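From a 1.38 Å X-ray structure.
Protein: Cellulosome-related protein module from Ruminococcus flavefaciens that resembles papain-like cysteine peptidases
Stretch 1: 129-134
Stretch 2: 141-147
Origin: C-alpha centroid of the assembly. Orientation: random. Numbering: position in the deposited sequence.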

# COMPACT_ATOMS: atom_id res chain seq x y z
N CYS A 129 13.34 -1.81 2.07
CA CYS A 129 12.40 -0.93 1.38
C CYS A 129 13.03 0.41 1.09
O CYS A 129 14.18 0.67 1.44
CB CYS A 129 11.12 -0.72 2.20
SG CYS A 129 11.40 0.13 3.78
N TRP A 130 12.28 1.27 0.42
CA TRP A 130 12.81 2.58 0.04
C TRP A 130 13.20 3.42 1.26
O TRP A 130 12.51 3.43 2.28
CB TRP A 130 11.76 3.35 -0.76
CG TRP A 130 12.18 4.71 -1.15
CD1 TRP A 130 12.93 5.05 -2.24
CD2 TRP A 130 11.88 5.93 -0.47
NE1 TRP A 130 13.11 6.40 -2.28
CE2 TRP A 130 12.48 6.98 -1.21
CE3 TRP A 130 11.16 6.25 0.69
CZ2 TRP A 130 12.37 8.32 -0.83
CZ3 TRP A 130 11.04 7.58 1.05
CH2 TRP A 130 11.64 8.60 0.30
N ALA A 131 14.31 4.13 1.12
CA ALA A 131 14.70 5.17 2.07
C ALA A 131 15.34 6.30 1.29
O ALA A 131 15.87 6.09 0.20
CB ALA A 131 15.70 4.62 3.08
N THR A 132 15.32 7.50 1.87
CA THR A 132 16.06 8.62 1.32
C THR A 132 17.55 8.36 1.51
O THR A 132 17.95 7.53 2.33
CB THR A 132 15.71 9.94 2.02
OG1 THR A 132 16.13 9.89 3.39
CG2 THR A 132 14.21 10.21 1.95
N PRO A 133 18.39 9.09 0.77
CA PRO A 133 19.83 8.97 1.00
C PRO A 133 20.20 9.27 2.45
O PRO A 133 21.14 8.68 2.98
CB PRO A 133 20.41 10.01 0.06
CG PRO A 133 19.46 10.03 -1.08
CD PRO A 133 18.10 9.87 -0.44
N GLY A 134 19.44 10.16 3.09
CA GLY A 134 19.65 10.49 4.48
C GLY A 134 19.16 9.44 5.47
O GLY A 134 19.38 9.58 6.66
N VAL A 141 7.14 10.64 4.09
CA VAL A 141 8.47 11.03 3.64
C VAL A 141 8.55 10.89 2.12
O VAL A 141 9.09 11.76 1.44
CB VAL A 141 9.55 10.21 4.38
CG1 VAL A 141 10.89 10.29 3.70
CG2 VAL A 141 9.64 10.70 5.82
N PHE A 142 8.02 9.80 1.58
CA PHE A 142 8.03 9.57 0.14
C PHE A 142 7.22 10.65 -0.58
O PHE A 142 7.67 11.21 -1.60
CB PHE A 142 7.48 8.17 -0.15
CG PHE A 142 7.68 7.68 -1.55
CD1 PHE A 142 8.85 7.05 -1.92
CD2 PHE A 142 6.66 7.77 -2.48
CE1 PHE A 142 9.01 6.56 -3.21
CE2 PHE A 142 6.83 7.29 -3.76
CZ PHE A 142 8.00 6.68 -4.12
N VAL A 143 6.04 10.98 -0.04
CA VAL A 143 5.21 12.02 -0.63
C VAL A 143 5.99 13.34 -0.69
O VAL A 143 5.99 14.03 -1.70
CB VAL A 143 3.94 12.23 0.20
CG1 VAL A 143 3.24 13.54 -0.19
CG2 VAL A 143 3.01 11.05 0.00
N ASP A 144 6.64 13.70 0.41
CA ASP A 144 7.34 14.97 0.47
C ASP A 144 8.57 14.95 -0.43
O ASP A 144 8.89 15.94 -1.10
CB ASP A 144 7.74 15.30 1.90
CG ASP A 144 6.57 15.66 2.77
OD1 ASP A 144 5.48 15.99 2.25
OD2 ASP A 144 6.73 15.65 4.01
N TYR A 145 9.28 13.83 -0.42
CA TYR A 145 10.53 13.72 -1.16
C TYR A 145 10.30 13.87 -2.66
O TYR A 145 11.04 14.58 -3.35
CB TYR A 145 11.23 12.40 -0.85
CG TYR A 145 12.67 12.33 -1.31
CD1 TYR A 145 12.99 11.83 -2.57
CD2 TYR A 145 13.71 12.74 -0.49
CE1 TYR A 145 14.30 11.73 -2.99
CE2 TYR A 145 15.03 12.64 -0.90
CZ TYR A 145 15.32 12.15 -2.15
OH TYR A 145 16.63 12.05 -2.57
N TYR A 146 9.27 13.20 -3.16
CA TYR A 146 8.96 13.22 -4.58
C TYR A 146 7.85 14.20 -4.93
O TYR A 146 7.39 14.22 -6.07
CB TYR A 146 8.62 11.81 -5.09
CG TYR A 146 9.85 10.94 -5.11
CD1 TYR A 146 10.85 11.17 -6.03
CD2 TYR A 146 10.03 9.91 -4.18
CE1 TYR A 146 12.01 10.40 -6.02
CE2 TYR A 146 11.17 9.15 -4.17
CZ TYR A 146 12.15 9.39 -5.09
OH TYR A 146 13.30 8.64 -5.07
N ASN A 147 7.42 15.04 -3.99
CA ASN A 147 6.36 16.01 -4.27
C ASN A 147 5.17 15.32 -4.94
O ASN A 147 4.67 15.76 -5.98
CB ASN A 147 6.93 17.11 -5.18
CG ASN A 147 6.26 18.43 -5.00
OD1 ASN A 147 5.44 18.84 -5.83
ND2 ASN A 147 6.68 19.17 -3.97

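Residues 129-134 run without regular secondary structure beside a helix that includes Val-141 to Tyr-145, and the two segments bury 311 Å² between them. No hydrogen bond crosses the contact, which is built from apolar and aromatic packing. Cys-129, although buried, lies out of reach of the helix.

Trp-130 dominates. Its CA-to-CB bond points toward the helix, and with chi1 in the t well the indole lies among four side chains of the second segment. Phe-142 approaches over one face of the indole, where Phe-142 CD1 lies 3.5 Å from Trp-130 CD2; the planes meet at 86° and the edge of the phenyl ring is directed at the indole face, a nearly perpendicular edge-to-face pair. The indole in turn presents its own edge to Tyr-145, where Trp-130 CZ2 lies 4.0 Å from Tyr-145 CD1, over one face of the phenol ring. Trp-130 thus serves as face to one aromatic neighbour and as edge to another. Val-141 also meets the indole edge, its CG1 3.8 Å from Trp-130 CZ3. Tyr-146, the first residue to leave helical phi/psi, packs obliquely, with its CE2 3.6 Å from Trp-130 CZ2 and the ring planes at 50°.

Ala-131 directs its CB away from the helix and makes no contact. At Thr-132 the chain again touches the helix: the methyl CG2 lies 3.8 Å from Val-141 CG1 and 3.6 Å from Tyr-145 CD2, bridging two residues brought together by one helical turn, in which Tyr-145 N donates to Val-141 O at 2.8 Å. Pro-133 extends the packing along Tyr-145, its CD 3.4 Å from the phenol OH and 4.0 Å from CZ of the same tyrosine. Gly-134 makes no contact with the helix.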